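Local coordinates for protein toll-like receptor 6, Variable lymphocyte receptor B (PDB 3A79) that probably recognises bacterial diacylated lipopeptides together with Toll-like receptor 2, as an innate immune receptor ectodomain here fused to part of a hagfish lymphocyte receptor, at residues 255-260 against 282-287; 261-266 against 290-295; 309-314 against 338-343; 357-362 against 381-386. All blocks are in the same frame, centred on the assembly; numbering follows the deposited sequence.

Interaction 1 (255-260 against 282-287); sequences TLQHIE and NIYNLT. With NAG (2-acetamido-2-deoxy-beta-D-glucopyranose), chain F.
Leu256 and Ile283 lie abreast in neighbouring parallel strands of the Toll-like receptor 6 part of this fusion, the axes of 255-257 and 282-284 diverging by just 10°. Backbone hydrogen bonds make the ladder: Leu256 N gives to Asn282 O, Tyr284 N to Leu256 O, and His258 N to Tyr284 O, the last at 2.8 Å. The chains turn together at His258 and Asn285, and the pairing resumes with Thr287 N bonded to Ile259 O. Apolar contacts occupy the face of Leu256 and Ile283, where Leu256 CB sits 4.1 Å from Ile283 CG1; Ile259 meets Ile283 at about a right angle, its CD1 against CG2. Helix 263-273 covers this face through Leu269 and Phe270. On the Thr255 and Gln257 face, Tyr284 offers its ring edge, CD2 being 4.0 Å from Thr255 CG2, while Tyr284 CB packs on Gln257 CG at 3.7 Å. A covalent link to carbohydrate sits at the turn: Asn285, with CG anti to the backbone N (chi1 176°), is bonded through ND2 to C1 of NAG (chain F), an N-glycan of this receptor. The stacked, in-register parallel strands are those of a leucine-rich-repeat solenoid.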
# COMPACT_ATOMS: atom_id res chain seq x y z
N THR B 255 18.90 11.35 -23.91
CA THR B 255 18.21 11.66 -22.68
C THR B 255 17.30 12.87 -22.82
O THR B 255 17.74 13.97 -23.17
CB THR B 255 19.20 11.90 -21.56
OG1 THR B 255 19.91 10.69 -21.31
CG2 THR B 255 18.47 12.33 -20.30
N LEU B 256 16.01 12.64 -22.56
CA LEU B 256 15.01 13.70 -22.54
C LEU B 256 14.69 14.09 -21.08
O LEU B 256 14.33 13.24 -20.29
CB LEU B 256 13.75 13.20 -23.27
CG LEU B 256 13.63 13.46 -24.78
CD1 LEU B 256 14.98 13.51 -25.47
CD2 LEU B 256 12.67 12.48 -25.48
N GLN B 257 14.83 15.37 -20.73
CA GLN B 257 14.56 15.84 -19.36
C GLN B 257 13.47 16.89 -19.33
O GLN B 257 13.48 17.83 -20.12
CB GLN B 257 15.81 16.44 -18.73
CG GLN B 257 16.41 15.63 -17.63
CD GLN B 257 17.65 16.30 -17.06
OE1 GLN B 257 18.76 15.80 -17.22
NE2 GLN B 257 17.46 17.44 -16.39
N HIS B 258 12.53 16.74 -18.41
CA HIS B 258 11.43 17.69 -18.29
C HIS B 258 10.52 17.83 -19.53
O HIS B 258 10.12 18.93 -19.89
CB HIS B 258 12.01 19.04 -17.90
CG HIS B 258 13.07 18.94 -16.85
ND1 HIS B 258 14.38 19.30 -17.08
CD2 HIS B 258 13.03 18.47 -15.58
CE1 HIS B 258 15.09 19.08 -15.99
NE2 HIS B 258 14.30 18.57 -15.07
N ILE B 259 10.18 16.70 -20.15
CA ILE B 259 9.29 16.68 -21.31
C ILE B 259 7.84 16.66 -20.88
O ILE B 259 7.39 15.71 -20.26
CB ILE B 259 9.48 15.42 -22.16
CG1 ILE B 259 10.90 14.90 -22.03
CG2 ILE B 259 9.11 15.65 -23.60
CD1 ILE B 259 11.11 14.07 -20.80
N GLU B 260 7.10 17.71 -21.21
CA GLU B 260 5.66 17.67 -21.06
C GLU B 260 5.11 17.51 -22.45
O GLU B 260 5.37 18.32 -23.32
CB GLU B 260 5.13 18.98 -20.50
CG GLU B 260 3.70 19.23 -20.90
CD GLU B 260 3.30 20.69 -20.76
OE1 GLU B 260 2.54 21.17 -21.63
OE2 GLU B 260 3.77 21.33 -19.79
N ASN B 282 16.70 7.47 -22.37
CA ASN B 282 16.32 7.83 -21.00
C ASN B 282 15.40 9.04 -20.95
O ASN B 282 15.64 10.04 -21.62
CB ASN B 282 17.55 8.11 -20.15
CG ASN B 282 18.61 7.06 -20.29
OD1 ASN B 282 18.49 5.97 -19.74
ND2 ASN B 282 19.67 7.37 -21.04
N ILE B 283 14.35 8.94 -20.15
CA ILE B 283 13.42 10.05 -19.99
C ILE B 283 13.23 10.37 -18.50
O ILE B 283 12.99 9.47 -17.69
CB ILE B 283 12.06 9.73 -20.67
CG1 ILE B 283 12.27 9.53 -22.17
CG2 ILE B 283 11.05 10.82 -20.40
CD1 ILE B 283 11.12 8.83 -22.85
N TYR B 284 13.36 11.64 -18.15
CA TYR B 284 13.30 12.09 -16.76
C TYR B 284 12.23 13.16 -16.59
O TYR B 284 12.23 14.15 -17.31
CB TYR B 284 14.64 12.69 -16.35
CG TYR B 284 15.71 11.68 -15.99
CD1 TYR B 284 15.74 11.10 -14.73
CD2 TYR B 284 16.71 11.33 -16.90
CE1 TYR B 284 16.73 10.18 -14.39
CE2 TYR B 284 17.70 10.41 -16.57
CZ TYR B 284 17.70 9.84 -15.30
OH TYR B 284 18.67 8.93 -14.94
N ASN B 285 11.32 12.97 -15.64
CA ASN B 285 10.28 13.98 -15.38
C ASN B 285 9.42 14.20 -16.63
O ASN B 285 9.32 15.30 -17.16
CB ASN B 285 10.94 15.27 -14.83
CG ASN B 285 9.96 16.41 -14.61
OD1 ASN B 285 8.76 16.21 -14.37
ND2 ASN B 285 10.50 17.64 -14.66
N LEU B 286 8.78 13.12 -17.06
CA LEU B 286 7.78 13.14 -18.12
C LEU B 286 6.38 13.54 -17.60
O LEU B 286 5.98 13.12 -16.52
CB LEU B 286 7.71 11.76 -18.78
CG LEU B 286 6.57 11.44 -19.75
CD1 LEU B 286 6.77 12.23 -21.02
CD2 LEU B 286 6.55 9.96 -20.04
N THR B 287 5.65 14.33 -18.39
CA THR B 287 4.27 14.73 -18.07
C THR B 287 3.30 14.46 -19.22
O THR B 287 3.23 15.24 -20.17
CB THR B 287 4.19 16.24 -17.70
OG1 THR B 287 5.18 16.56 -16.71
CG2 THR B 287 2.83 16.59 -17.16
C1 NAG F . 9.58 18.72 -14.39
C2 NAG F . 10.42 19.60 -13.46
C3 NAG F . 9.90 21.03 -13.29
C4 NAG F . 9.23 21.61 -14.54
C5 NAG F . 8.47 20.59 -15.39
C6 NAG F . 8.14 21.21 -16.74
C7 NAG F . 11.70 18.59 -11.62
C8 NAG F . 11.65 17.35 -10.79
N2 NAG F . 10.54 19.02 -12.14
O3 NAG F . 11.02 21.83 -12.97
O4 NAG F . 8.36 22.66 -14.15
O5 NAG F . 9.20 19.40 -15.58
O6 NAG F . 7.40 20.32 -17.55
O7 NAG F . 12.80 19.15 -11.79

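Interaction 2 (261-266 against 290-295); sequences TTWKCS and ERIDRE
Trp263 and Ile292 make the centre of a van der Waals contact, built on a CH-pi pair, between the first turn of helix 263-273 and the irregular segment 290-295. It sits just beyond the ends of strands 252-261 and 278-288, on the helix side of the leucine-rich-repeat solenoid in the Toll-like receptor 6 part. Trp263 CG stands anti to the backbone N (chi1 -176°), on the way to the loop. Ile292 CG2 lies over one face of the five-membered ring, 3.9 Å from its centroid and only 29° off the ring normal. At the edge of the same ring, near its plane, Asp293 O stands 3.6 Å from Trp263 CD1, and at the root of the side chain Trp263 CB rests against Arg291 O. Beyond the loop, Leu324 and Val327 of helix 321-329 pack on the indole, and its NE1 makes a weak hydrogen bond to Ala323 O.

The second pair, Lys264 and Glu295, meets at about a right angle. Glu295 bends at chi2 and its carboxylate lies against the aliphatic CB and CG of the lysine; Lys264 NZ remains 4.8 Å from Glu295 OE1, so any attraction between the charges is probably long-range. In the loop itself, a salt bridge joins Arg291 NE to Asp293 OD1. The helix start is anchored separately, by the disulfide from Cys265 to Cys235 and by the hydrogen bond between Thr262 OG1 and Asp232 OD1. Two hydroxyls grip Thr262 O: Thr261 OG1 donates to it at 2.6 Å, in the carbonyl plane and on a lone pair, and Ser266 OG at 3.0 Å, tilted 16° from that plane.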
# COMPACT_ATOMS: atom_id res chain seq x y z
N THR B 261 4.33 16.45 -22.66
CA THR B 261 3.94 16.10 -24.02
C THR B 261 2.60 15.40 -24.06
O THR B 261 2.18 14.80 -23.09
CB THR B 261 5.03 15.21 -24.69
OG1 THR B 261 4.40 14.30 -25.58
CG2 THR B 261 5.76 14.39 -23.67
N THR B 262 1.92 15.50 -25.19
CA THR B 262 0.77 14.65 -25.47
C THR B 262 1.13 13.17 -25.39
O THR B 262 2.30 12.81 -25.46
CB THR B 262 0.24 14.92 -26.89
OG1 THR B 262 -0.43 16.18 -26.90
CG2 THR B 262 -0.75 13.86 -27.31
N TRP B 263 0.13 12.31 -25.24
CA TRP B 263 0.38 10.89 -25.39
C TRP B 263 0.64 10.58 -26.87
O TRP B 263 1.61 9.88 -27.19
CB TRP B 263 -0.74 10.02 -24.81
CG TRP B 263 -0.40 8.55 -24.89
CD1 TRP B 263 -1.11 7.57 -25.54
CD2 TRP B 263 0.76 7.92 -24.35
NE1 TRP B 263 -0.46 6.37 -25.43
CE2 TRP B 263 0.69 6.55 -24.69
CE3 TRP B 263 1.86 8.37 -23.60
CZ2 TRP B 263 1.66 5.63 -24.31
CZ3 TRP B 263 2.84 7.45 -23.23
CH2 TRP B 263 2.73 6.10 -23.57
N LYS B 264 -0.22 11.08 -27.75
CA LYS B 264 -0.03 10.94 -29.21
C LYS B 264 1.42 11.23 -29.59
O LYS B 264 2.04 10.48 -30.36
CB LYS B 264 -0.97 11.87 -29.98
CG LYS B 264 -1.04 11.67 -31.49
CD LYS B 264 -2.18 12.50 -32.10
CE LYS B 264 -2.86 11.81 -33.31
NZ LYS B 264 -2.40 12.30 -34.66
N CYS B 265 1.95 12.32 -29.05
CA CYS B 265 3.29 12.76 -29.38
C CYS B 265 4.36 11.88 -28.75
O CYS B 265 5.47 11.78 -29.26
CB CYS B 265 3.49 14.24 -28.99
SG CYS B 265 5.06 14.96 -29.58
N SER B 266 4.03 11.25 -27.63
CA SER B 266 5.00 10.39 -26.97
C SER B 266 5.18 9.10 -27.77
O SER B 266 6.31 8.64 -27.97
CB SER B 266 4.58 10.10 -25.53
OG SER B 266 4.76 11.27 -24.73
N GLU B 290 -2.75 15.72 -22.79
CA GLU B 290 -4.12 16.22 -23.01
C GLU B 290 -5.14 15.10 -23.02
O GLU B 290 -6.28 15.29 -22.61
CB GLU B 290 -4.26 17.02 -24.31
CG GLU B 290 -3.52 18.35 -24.39
CD GLU B 290 -3.38 18.84 -25.84
OE1 GLU B 290 -3.93 18.19 -26.76
OE2 GLU B 290 -2.73 19.89 -26.06
N ARG B 291 -4.72 13.95 -23.53
CA ARG B 291 -5.60 12.80 -23.68
C ARG B 291 -4.71 11.59 -23.91
O ARG B 291 -3.56 11.73 -24.29
CB ARG B 291 -6.56 13.01 -24.86
CG ARG B 291 -5.97 13.80 -26.03
CD ARG B 291 -7.02 14.37 -26.97
NE ARG B 291 -7.88 13.31 -27.49
CZ ARG B 291 -9.06 12.97 -26.98
NH1 ARG B 291 -9.54 13.60 -25.91
NH2 ARG B 291 -9.77 11.98 -27.52
N ILE B 292 -5.26 10.42 -23.64
CA ILE B 292 -4.57 9.18 -23.94
C ILE B 292 -5.50 8.28 -24.77
O ILE B 292 -6.45 7.70 -24.25
CB ILE B 292 -4.13 8.45 -22.66
CG1 ILE B 292 -3.24 9.36 -21.81
CG2 ILE B 292 -3.41 7.17 -23.00
CD1 ILE B 292 -2.75 8.72 -20.50
N ASP B 293 -5.22 8.19 -26.07
CA ASP B 293 -6.03 7.37 -26.97
C ASP B 293 -5.20 6.25 -27.54
O ASP B 293 -3.99 6.16 -27.28
CB ASP B 293 -6.63 8.22 -28.08
CG ASP B 293 -7.46 9.38 -27.55
OD1 ASP B 293 -7.07 10.55 -27.79
OD2 ASP B 293 -8.49 9.14 -26.88
N ARG B 294 -5.85 5.37 -28.30
CA ARG B 294 -5.13 4.27 -28.94
C ARG B 294 -4.31 4.82 -30.10
O ARG B 294 -4.87 5.36 -31.06
CB ARG B 294 -6.08 3.17 -29.42
CG ARG B 294 -6.09 1.93 -28.53
CD ARG B 294 -7.16 0.92 -28.97
NE ARG B 294 -8.49 1.20 -28.43
CZ ARG B 294 -8.92 0.76 -27.24
NH1 ARG B 294 -8.12 0.03 -26.48
NH2 ARG B 294 -10.14 1.06 -26.82
N GLU B 295 -2.99 4.71 -30.00
CA GLU B 295 -2.11 5.24 -31.03
C GLU B 295 -1.49 4.14 -31.88
O GLU B 295 -1.17 3.05 -31.38
CB GLU B 295 -1.02 6.12 -30.41
CG GLU B 295 -1.57 7.31 -29.62
CD GLU B 295 -2.19 8.38 -30.50
OE1 GLU B 295 -1.61 8.65 -31.58
OE2 GLU B 295 -3.24 8.94 -30.12

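Interaction 3 (309-314 against 338-343); sequences IEHVKN and ISDTPF. With NAG (2-acetamido-2-deoxy-beta-D-glucopyranose), chain G; NAG (2-acetamido-2-deoxy-beta-D-glucopyranose), chain C.
His311 and Asp340 extend side by side, pointing the same way, and His311 ND1 donates to Asp340 OD2 at 3.1 Å. The bond is bent, 136° at the hydrogen, and it meets the oxygen from above the carboxylate plane. Next to it Val312 packs on Thr341, CG2 to CG2, and its CG1 touches Phe343 CZ at 4.1 Å.

Backbone pairing positions these groups: Ser339 N gives to Ile309 O, His311 N to Ser339 O, and Val312 N to Asp340 O. An ST turn joins Phe343 N to Thr341 OG1 at 2.8 Å, and Thr341 CB sits over the centre of the Phe343 ring. Pro342 O lies at the interface, hydrogen-bonded to an aromatic side chain of another protein chain.

On the Glu310 and Ser339 face of these leucine-rich-repeat strands, the extended Glu310 reaches the sugars of the Toll-like receptor 6 glycan. NAG (chain G) O6 donates to Glu310 OE1 at 2.8 Å, and NAG (chain C) N2 to Glu310 OE2 at 3.0 Å. An alanine here would probably leave both sugar donors without their protein acceptor and the glycan freer to move. Glu310 OE2 and Asp340 OD2 are 5.3 Å apart, and two carboxylates so close probably repel mildly; the sugar donors on one and the imidazole on the other are likely to ease that, and Asp340 may favour a protonated His311.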
# COMPACT_ATOMS: atom_id res chain seq x y z
N ILE B 309 12.41 5.16 -17.97
CA ILE B 309 11.57 6.30 -17.62
C ILE B 309 11.50 6.46 -16.11
O ILE B 309 11.29 5.48 -15.39
CB ILE B 309 10.16 6.15 -18.21
CG1 ILE B 309 10.24 5.74 -19.68
CG2 ILE B 309 9.40 7.44 -18.09
CD1 ILE B 309 8.96 5.95 -20.44
N GLU B 310 11.69 7.68 -15.62
CA GLU B 310 11.69 7.94 -14.19
C GLU B 310 11.01 9.25 -13.84
O GLU B 310 11.37 10.30 -14.36
CB GLU B 310 13.10 7.94 -13.61
CG GLU B 310 13.13 7.74 -12.09
CD GLU B 310 14.52 7.86 -11.47
OE1 GLU B 310 15.51 7.38 -12.07
OE2 GLU B 310 14.61 8.44 -10.36
N HIS B 311 10.04 9.17 -12.94
CA HIS B 311 9.30 10.34 -12.49
C HIS B 311 8.29 10.77 -13.54
O HIS B 311 8.61 11.56 -14.42
CB HIS B 311 10.22 11.52 -12.16
CG HIS B 311 9.52 12.62 -11.43
ND1 HIS B 311 8.72 12.40 -10.33
CD2 HIS B 311 9.49 13.96 -11.65
CE1 HIS B 311 8.23 13.55 -9.91
NE2 HIS B 311 8.69 14.51 -10.69
N VAL B 312 7.08 10.25 -13.44
CA VAL B 312 6.08 10.51 -14.44
C VAL B 312 4.86 11.12 -13.79
O VAL B 312 4.22 10.48 -12.96
CB VAL B 312 5.67 9.22 -15.16
CG1 VAL B 312 4.60 9.53 -16.19
CG2 VAL B 312 6.88 8.58 -15.80
N LYS B 313 4.56 12.36 -14.16
CA LYS B 313 3.35 13.02 -13.70
C LYS B 313 2.31 12.77 -14.84
O LYS B 313 2.66 12.85 -16.02
CB LYS B 313 3.61 14.54 -13.32
CG LYS B 313 5.09 14.94 -12.72
CD LYS B 313 5.24 16.36 -11.95
CE LYS B 313 6.72 16.69 -11.38
NZ LYS B 313 7.07 17.87 -10.38
N ASN B 314 1.08 12.38 -14.52
CA ASN B 314 0.04 12.20 -15.57
C ASN B 314 -1.25 13.01 -15.33
O ASN B 314 -1.90 12.86 -14.30
CB ASN B 314 -0.28 10.72 -15.78
CG ASN B 314 -1.43 10.49 -16.78
OD1 ASN B 314 -1.94 11.43 -17.39
ND2 ASN B 314 -1.84 9.24 -16.94
N ILE B 338 10.47 1.49 -15.77
CA ILE B 338 9.53 2.60 -15.59
C ILE B 338 9.27 2.83 -14.11
O ILE B 338 8.59 2.04 -13.48
CB ILE B 338 8.18 2.32 -16.22
CG1 ILE B 338 8.29 2.31 -17.74
CG2 ILE B 338 7.18 3.36 -15.73
CD1 ILE B 338 7.01 1.90 -18.44
N SER B 339 9.79 3.94 -13.57
CA SER B 339 9.81 4.16 -12.11
C SER B 339 9.24 5.52 -11.65
O SER B 339 9.29 6.51 -12.37
CB SER B 339 11.24 4.01 -11.58
OG SER B 339 11.77 2.74 -11.89
N ASP B 340 8.73 5.55 -10.43
CA ASP B 340 8.21 6.79 -9.85
C ASP B 340 7.09 7.42 -10.70
O ASP B 340 7.19 8.57 -11.13
CB ASP B 340 9.35 7.78 -9.64
CG ASP B 340 8.94 9.00 -8.84
OD1 ASP B 340 7.81 9.04 -8.29
OD2 ASP B 340 9.77 9.93 -8.77
N THR B 341 6.03 6.66 -10.92
CA THR B 341 4.91 7.09 -11.74
C THR B 341 3.63 6.73 -11.01
O THR B 341 3.67 5.99 -10.04
CB THR B 341 4.90 6.30 -13.03
OG1 THR B 341 4.21 5.07 -12.80
CG2 THR B 341 6.32 6.01 -13.49
N PRO B 342 2.49 7.23 -11.49
CA PRO B 342 1.19 6.86 -10.92
C PRO B 342 0.66 5.53 -11.46
O PRO B 342 -0.49 5.19 -11.17
CB PRO B 342 0.25 7.96 -11.41
CG PRO B 342 1.09 8.90 -12.24
CD PRO B 342 2.34 8.19 -12.59
N PHE B 343 1.46 4.79 -12.22
CA PHE B 343 0.95 3.58 -12.88
C PHE B 343 0.50 2.52 -11.88
O PHE B 343 1.12 2.34 -10.83
CB PHE B 343 1.97 3.00 -13.88
CG PHE B 343 2.39 3.97 -14.95
CD1 PHE B 343 1.60 5.07 -15.26
CD2 PHE B 343 3.55 3.76 -15.68
CE1 PHE B 343 1.99 5.96 -16.25
CE2 PHE B 343 3.93 4.65 -16.68
CZ PHE B 343 3.15 5.76 -16.96
C1 NAG G . 15.52 0.57 -10.77
C2 NAG G . 17.02 0.66 -10.53
C3 NAG G . 17.45 1.80 -9.60
C4 NAG G . 16.68 3.10 -9.83
C5 NAG G . 15.20 2.83 -10.07
C6 NAG G . 14.50 4.10 -10.52
C7 NAG G . 18.34 -1.40 -10.63
C8 NAG G . 18.85 -2.59 -9.86
N2 NAG G . 17.50 -0.59 -9.97
O3 NAG G . 18.84 2.02 -9.70
O4 NAG G . 16.90 3.95 -8.70
O5 NAG G . 15.00 1.85 -11.06
O6 NAG G . 15.26 4.68 -11.56
O7 NAG G . 18.71 -1.20 -11.79
C1 NAG C . 17.28 5.30 -9.07
C2 NAG C . 16.67 6.31 -8.09
C3 NAG C . 17.29 7.69 -8.22
C4 NAG C . 18.81 7.57 -8.09
C5 NAG C . 19.31 6.65 -9.20
C6 NAG C . 20.81 6.40 -9.09
C7 NAG C . 14.42 5.94 -7.26
C8 NAG C . 12.96 6.28 -7.40
N2 NAG C . 15.23 6.43 -8.20
O3 NAG C . 16.71 8.59 -7.30
O4 NAG C . 19.40 8.86 -8.17
O5 NAG C . 18.69 5.38 -9.14
O6 NAG C . 21.08 5.61 -7.95
O7 NAG C . 14.84 5.23 -6.33

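Interaction 4 (357-362 against 381-386); sequences FLNFTQ and TLILQR. With NAG (2-acetamido-2-deoxy-beta-D-glucopyranose), chain G; NAG (2-acetamido-2-deoxy-beta-D-glucopyranose), chain C.
A glycosylated pair of leucine-rich-repeat strands in the Toll-like receptor 6 part brings Leu358 against Leu382 and Gln362 against Arg386. The strand axes of 357-359 and 381-383 are 4.5 Å apart, tied by Leu358 N to Thr381 O, Ile383 N to Leu358 O and Phe360 N to Ile383 O; past the strands, Gln362 N bonds to Gln385 O. On the face of Leu358 and Leu382, Leu382 CD1 packs 3.6 Å from Leu358 CB. On the face of Asn359 and Ile383, Asn359 ND2 is bonded covalently to C1 of NAG (chain G), whose C8 lies 3.5 Å from Ile383 CD1. Asn359 OD1 is used as well, accepting from Thr361 OG1 at 3.1 Å in the amide plane, which helps to fix the amide that carries the sugar.

Arg386 closes the far end. Its NH1 donates to Gln362 OE1 at 3.0 Å and, almost straight at 170°, to NAG (chain C) O7 at 3.1 Å. An alanine in place of Arg386 would probably leave both oxygens without this donor and hold the second sugar less firmly. Arg386 NH2 donates to Gln385 OE1, Gln385 NE2 is itself held by Asp409, and Thr361 CG2 lies over one face of the guanidinium.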
# COMPACT_ATOMS: atom_id res chain seq x y z
N PHE B 357 15.20 -7.73 -18.64
CA PHE B 357 15.34 -6.86 -17.49
C PHE B 357 14.14 -5.95 -17.32
O PHE B 357 13.76 -5.23 -18.23
CB PHE B 357 16.60 -6.03 -17.61
CG PHE B 357 16.80 -5.06 -16.50
CD1 PHE B 357 17.48 -5.44 -15.35
CD2 PHE B 357 16.32 -3.76 -16.59
CE1 PHE B 357 17.66 -4.54 -14.32
CE2 PHE B 357 16.50 -2.86 -15.57
CZ PHE B 357 17.17 -3.25 -14.42
N LEU B 358 13.53 -6.01 -16.15
CA LEU B 358 12.36 -5.19 -15.85
C LEU B 358 12.50 -4.56 -14.47
O LEU B 358 12.81 -5.24 -13.49
CB LEU B 358 11.09 -6.04 -15.94
CG LEU B 358 10.70 -6.40 -17.38
CD1 LEU B 358 9.48 -7.27 -17.39
CD2 LEU B 358 10.48 -5.14 -18.22
N ASN B 359 12.32 -3.24 -14.41
CA ASN B 359 12.50 -2.47 -13.18
C ASN B 359 11.37 -1.46 -13.08
O ASN B 359 11.43 -0.39 -13.68
CB ASN B 359 13.87 -1.78 -13.20
CG ASN B 359 14.11 -0.87 -11.98
OD1 ASN B 359 13.22 -0.63 -11.17
ND2 ASN B 359 15.34 -0.34 -11.88
N PHE B 360 10.33 -1.82 -12.34
CA PHE B 360 9.20 -0.93 -12.12
C PHE B 360 9.18 -0.45 -10.68
O PHE B 360 8.27 -0.78 -9.92
CB PHE B 360 7.89 -1.63 -12.46
CG PHE B 360 7.82 -2.12 -13.87
CD1 PHE B 360 7.98 -3.47 -14.16
CD2 PHE B 360 7.63 -1.24 -14.92
CE1 PHE B 360 7.92 -3.93 -15.46
CE2 PHE B 360 7.57 -1.69 -16.23
CZ PHE B 360 7.72 -3.03 -16.50
N THR B 361 10.18 0.34 -10.31
CA THR B 361 10.33 0.83 -8.94
C THR B 361 9.37 1.98 -8.62
O THR B 361 9.12 2.86 -9.45
CB THR B 361 11.77 1.32 -8.65
OG1 THR B 361 12.59 0.22 -8.24
CG2 THR B 361 11.76 2.35 -7.54
N GLN B 362 8.83 1.95 -7.41
CA GLN B 362 8.05 3.06 -6.89
C GLN B 362 6.89 3.48 -7.79
O GLN B 362 6.80 4.63 -8.22
CB GLN B 362 8.96 4.25 -6.61
CG GLN B 362 8.29 5.35 -5.79
CD GLN B 362 9.26 6.44 -5.40
OE1 GLN B 362 10.39 6.16 -5.01
NE2 GLN B 362 8.82 7.69 -5.51
N THR B 381 15.77 -10.65 -14.64
CA THR B 381 15.71 -9.84 -13.44
C THR B 381 14.48 -8.97 -13.48
O THR B 381 14.29 -8.18 -14.39
CB THR B 381 16.97 -8.97 -13.32
OG1 THR B 381 18.14 -9.80 -13.37
CG2 THR B 381 16.93 -8.18 -12.01
N LEU B 382 13.62 -9.13 -12.49
CA LEU B 382 12.43 -8.31 -12.39
C LEU B 382 12.45 -7.57 -11.06
O LEU B 382 12.78 -8.14 -10.02
CB LEU B 382 11.17 -9.18 -12.51
CG LEU B 382 9.85 -8.54 -12.11
CD1 LEU B 382 9.32 -7.65 -13.22
CD2 LEU B 382 8.85 -9.63 -11.77
N ILE B 383 12.12 -6.28 -11.09
CA ILE B 383 12.20 -5.43 -9.91
C ILE B 383 10.88 -4.70 -9.68
O ILE B 383 10.45 -3.90 -10.50
CB ILE B 383 13.34 -4.41 -10.02
CG1 ILE B 383 14.65 -5.13 -10.35
CG2 ILE B 383 13.48 -3.61 -8.75
CD1 ILE B 383 15.85 -4.24 -10.29
N LEU B 384 10.24 -4.99 -8.55
CA LEU B 384 8.95 -4.42 -8.22
C LEU B 384 9.00 -3.65 -6.88
O LEU B 384 7.97 -3.40 -6.24
CB LEU B 384 7.89 -5.52 -8.22
CG LEU B 384 7.66 -6.05 -9.65
CD1 LEU B 384 7.12 -7.45 -9.67
CD2 LEU B 384 6.73 -5.12 -10.44
N GLN B 385 10.20 -3.27 -6.48
CA GLN B 385 10.42 -2.54 -5.23
C GLN B 385 9.62 -1.24 -5.11
O GLN B 385 9.59 -0.42 -6.01
CB GLN B 385 11.90 -2.24 -5.06
CG GLN B 385 12.18 -1.02 -4.22
CD GLN B 385 13.62 -0.95 -3.77
OE1 GLN B 385 14.03 -0.03 -3.05
NE2 GLN B 385 14.41 -1.94 -4.19
N ARG B 386 8.98 -1.07 -3.96
CA ARG B 386 8.22 0.15 -3.65
C ARG B 386 6.88 0.24 -4.37
O ARG B 386 6.55 1.27 -4.95
CB ARG B 386 9.07 1.41 -3.86
CG ARG B 386 9.52 2.09 -2.57
CD ARG B 386 10.64 3.08 -2.82
NE ARG B 386 11.83 2.39 -3.31
CZ ARG B 386 12.72 2.94 -4.14
NH1 ARG B 386 12.55 4.18 -4.57
NH2 ARG B 386 13.78 2.24 -4.55
C1 NAG G . 15.52 0.57 -10.77
C2 NAG G . 17.02 0.66 -10.53
C3 NAG G . 17.45 1.80 -9.60
C4 NAG G . 16.68 3.10 -9.83
C5 NAG G . 15.20 2.83 -10.07
C6 NAG G . 14.50 4.10 -10.52
C7 NAG G . 18.34 -1.40 -10.63
C8 NAG G . 18.85 -2.59 -9.86
N2 NAG G . 17.50 -0.59 -9.97
O3 NAG G . 18.84 2.02 -9.70
O4 NAG G . 16.90 3.95 -8.70
O5 NAG G . 15.00 1.85 -11.06
O6 NAG G . 15.26 4.68 -11.56
O7 NAG G . 18.71 -1.20 -11.79
C1 NAG C . 17.28 5.30 -9.07
C2 NAG C . 16.67 6.31 -8.09
C3 NAG C . 17.29 7.69 -8.22
C4 NAG C . 18.81 7.57 -8.09
C5 NAG C . 19.31 6.65 -9.20
C6 NAG C . 20.81 6.40 -9.09
C7 NAG C . 14.42 5.94 -7.26
C8 NAG C . 12.96 6.28 -7.40
N2 NAG C . 15.23 6.43 -8.20
O3 NAG C . 16.71 8.59 -7.30
O4 NAG C . 19.40 8.86 -8.17
O5 NAG C . 18.69 5.38 -9.14
O6 NAG C . 21.08 5.61 -7.95
O7 NAG C . 14.84 5.23 -6.33

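Overall arrangement
Interactions 1, 3 and 4 join successive pairs of neighbouring strands along the solenoid, in that chain order. Centres of 1 and 3 are about 10 Å apart, those of 3 and 4 about 12 Å. Strands 278-288 and 306-314 are neighbours, as are 335-339 and 357-359, so backbone bonds carry the ladder from Leu286 O to Lys313 N and from Asp340 N to Thr361 O. Interaction 2 alternates with interaction 1 along the chain, its centre about 15 Å from that of interaction 1, which it touches at Thr261 N and Thr287 O; it meets interaction 3 through Ile292 and Asn314. The glycan on Asn359 of interaction 4 is also held by Glu310 of interaction 3, so it bridges non-adjacent strands.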